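PDB 3TS7: geranyltranstransferase from Methylococcus capsulatus, which probably catalyses the magnesium-dependent condensation of isopentenyl diphosphate with geranyl diphosphate to give farnesyl diphosphate. Local coordinates for residues Pro178-Glu181 against Asn182-Arg186. Residues are numbered along the deposited sequence; the frame is centred on the assembly and turned at random.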
ATOM      1  N   PRO B 178      -0.362 -19.645  22.250  1.00 45.96           N
ATOM      2  CA  PRO B 178      -0.356 -18.194  22.055  1.00 46.06           C
ATOM      3  C   PRO B 178       0.429 -17.773  20.809  1.00 51.07           C
ATOM      4  O   PRO B 178       0.048 -16.798  20.154  1.00 51.19           O
ATOM      5  CB  PRO B 178       0.351 -17.663  23.311  1.00 45.49           C
ATOM      6  CG  PRO B 178       0.175 -18.730  24.332  1.00 49.87           C
ATOM      7  CD  PRO B 178       0.215 -20.007  23.566  1.00 48.96           C
ATOM      8  N   GLY B 179       1.494 -18.514  20.494  1.00 42.52           N
ATOM      9  CA  GLY B 179       2.343 -18.244  19.339  1.00 39.44           C
ATOM     10  C   GLY B 179       1.662 -18.469  17.999  1.00 44.18           C
ATOM     11  O   GLY B 179       1.827 -17.668  17.065  1.00 37.65           O
ATOM     12  N   LEU B 180       0.910 -19.561  17.893  1.00 39.97           N
ATOM     13  CA  LEU B 180       0.162 -19.852  16.681  1.00 41.68           C
ATOM     14  C   LEU B 180      -1.019 -18.887  16.528  1.00 42.31           C
ATOM     15  O   LEU B 180      -1.323 -18.448  15.416  1.00 40.32           O
ATOM     16  CB  LEU B 180      -0.302 -21.303  16.665  1.00 38.35           C
ATOM     17  CG  LEU B 180      -1.188 -21.801  15.527  1.00 40.89           C
ATOM     18  CD1 LEU B 180      -0.445 -21.722  14.197  1.00 40.47           C
ATOM     19  CD2 LEU B 180      -1.685 -23.228  15.803  1.00 42.22           C
ATOM     20  N   GLU B 181      -1.663 -18.550  17.644  1.00 42.91           N
ATOM     21  CA  GLU B 181      -2.750 -17.584  17.634  1.00 35.95           C
ATOM     22  C   GLU B 181      -2.253 -16.202  17.158  1.00 43.10           C
ATOM     23  O   GLU B 181      -2.853 -15.622  16.255  1.00 34.63           O
ATOM     24  CB  GLU B 181      -3.473 -17.531  18.994  1.00 36.90           C
ATOM     25  CG  GLU B 181      -4.369 -18.783  19.235  1.00 43.19           C
ATOM     26  CD  GLU B 181      -5.229 -18.739  20.506  1.00 49.51           C
ATOM     27  OE1 GLU B 181      -5.355 -17.681  21.138  1.00 54.43           O
ATOM     28  OE2 GLU B 181      -5.802 -19.784  20.872  1.00 60.87           O
ATOM     29  N   ASN B 182      -1.127 -15.737  17.706  1.00 40.31           N
ATOM     30  CA  ASN B 182      -0.554 -14.416  17.385  1.00 45.97           C
ATOM     31  C   ASN B 182      -0.267 -14.201  15.901  1.00 45.70           C
ATOM     32  O   ASN B 182      -0.509 -13.123  15.345  1.00 44.98           O
ATOM     33  CB  ASN B 182       0.728 -14.162  18.188  1.00 46.80           C
ATOM     34  CG  ASN B 182       1.499 -12.933  17.688  1.00 42.99           C
ATOM     35  OD1 ASN B 182       1.137 -11.803  17.995  1.00 42.84           O
ATOM     36  ND2 ASN B 182       2.563 -13.162  16.928  1.00 44.36           N
ATOM     37  N   MET B 183       0.279 -15.238  15.289  1.00 43.08           N
ATOM     38  CA  MET B 183       0.530 -15.280  13.883  1.00 43.08           C
ATOM     39  C   MET B 183      -0.760 -15.125  13.074  1.00 44.81           C
ATOM     40  O   MET B 183      -0.814 -14.327  12.127  1.00 38.56           O
ATOM     41  CB  MET B 183       1.151 -16.625  13.566  1.00 40.84           C
ATOM     42  CG  MET B 183       1.809 -16.695  12.252  1.00 41.65           C
ATOM     43  SD  MET B 183       1.195 -18.118  11.414  1.00 75.34           S
ATOM     44  CE  MET B 183       0.059 -17.274  10.384  1.00 33.61           C
ATOM     45  N   HIS B 184      -1.787 -15.892  13.436  1.00 38.70           N
ATOM     46  CA  HIS B 184      -3.070 -15.825  12.732  1.00 35.87           C
ATOM     47  C   HIS B 184      -3.813 -14.500  12.924  1.00 35.00           C
ATOM     48  O   HIS B 184      -4.442 -14.004  11.981  1.00 34.93           O
ATOM     49  CB  HIS B 184      -3.979 -16.995  13.119  1.00 35.69           C
ATOM     50  CG  HIS B 184      -3.646 -18.277  12.429  1.00 38.94           C
ATOM     51  ND1 HIS B 184      -3.629 -18.401  11.054  1.00 39.51           N
ATOM     52  CD2 HIS B 184      -3.340 -19.504  12.922  1.00 34.31           C
ATOM     53  CE1 HIS B 184      -3.318 -19.643  10.726  1.00 37.09           C
ATOM     54  NE2 HIS B 184      -3.142 -20.333  11.841  1.00 40.14           N
ATOM     55  N   ILE B 185      -3.715 -13.947  14.134  1.00 33.39           N
ATOM     56  CA  ILE B 185      -4.271 -12.638  14.513  1.00 37.63           C
ATOM     57  C   ILE B 185      -3.656 -11.532  13.643  1.00 39.22           C
ATOM     58  O   ILE B 185      -4.369 -10.650  13.146  1.00 35.06           O
ATOM     59  CB  ILE B 185      -4.064 -12.365  16.026  1.00 32.39           C
ATOM     60  CG1 ILE B 185      -5.058 -13.185  16.859  1.00 47.61           C
ATOM     61  CG2 ILE B 185      -4.269 -10.889  16.412  1.00 39.87           C
ATOM     62  CD1 ILE B 185      -4.631 -13.394  18.339  1.00 44.84           C
ATOM     63  N   ARG B 186      -2.347 -11.618  13.412  1.00 35.59           N
ATOM     64  CA  ARG B 186      -1.679 -10.629  12.579  1.00 37.24           C
ATOM     65  C   ARG B 186      -1.943 -10.847  11.088  1.00 37.47           C
ATOM     66  O   ARG B 186      -2.388  -9.903  10.397  1.00 36.48           O
ATOM     67  CB  ARG B 186      -0.177 -10.567  12.888  1.00 31.99           C
ATOM     68  CG  ARG B 186       0.174 -10.007  14.252  1.00 33.19           C
ATOM     69  CD  ARG B 186       1.556 -10.545  14.647  1.00 45.07           C
ATOM     70  NE  ARG B 186       2.066  -9.988  15.895  1.00 47.00           N
ATOM     71  CZ  ARG B 186       2.871  -8.931  15.978  1.00 68.07           C
ATOM     72  NH1 ARG B 186       3.269  -8.287  14.873  1.00 48.78           N
ATOM     73  NH2 ARG B 186       3.277  -8.516  17.172  1.00 57.18           N
TER
HETATM   74  O   HOH W   1       3.987 -15.694  16.726  1.00 44.49           O
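Leu180 and His184, one helical turn apart, lie alongside each other and point the same way, CD1 of Leu180 coming 3.8 Å from NE2 of His184. Leu180 turns CG away from its own amide nitrogen (chi1 176°), and chi2 of 64° then brings CD1 to the imidazole. Met183 closes part of the same cluster: its bent chain brings CE over one face of the His184 ring, 3.9 Å above the plane and offset toward the rim. Beyond these three, Leu180 meets Tyr256 and Leu259 of helix 256-260, and His184 touches Gln226 of helix 208-237. Replacing His184 by an alanine would remove the imidazole and is likely to open a gap beside Leu180 CD1, with Met183 CE losing the ring face it rests on. All of this belongs to the first turns of helix 177-201, in the all-helical fold of the polyprenyl synthases, and the i to i+4 bonds of the helix backbone run through both halves. Ile185 N reaches Glu181 O at 2.8 Å. The bond from Met183 N to Gly179 O is weak, at 3.4 Å. It falls on the hydrated side, where polar, water-bridged contacts replace side-chain packing between the two segments: a water donates to Gly179 O and accepts from ND2 of the partly exposed Asn182, both at 2.9 Å. The other end of the same amide is held as well: Arg186 NE lies 2.9 Å from Asn182 OD1, which sits at the edge of the guanidinium and in its plane. Met34 of the second subunit packs against both Asn182 and Arg186.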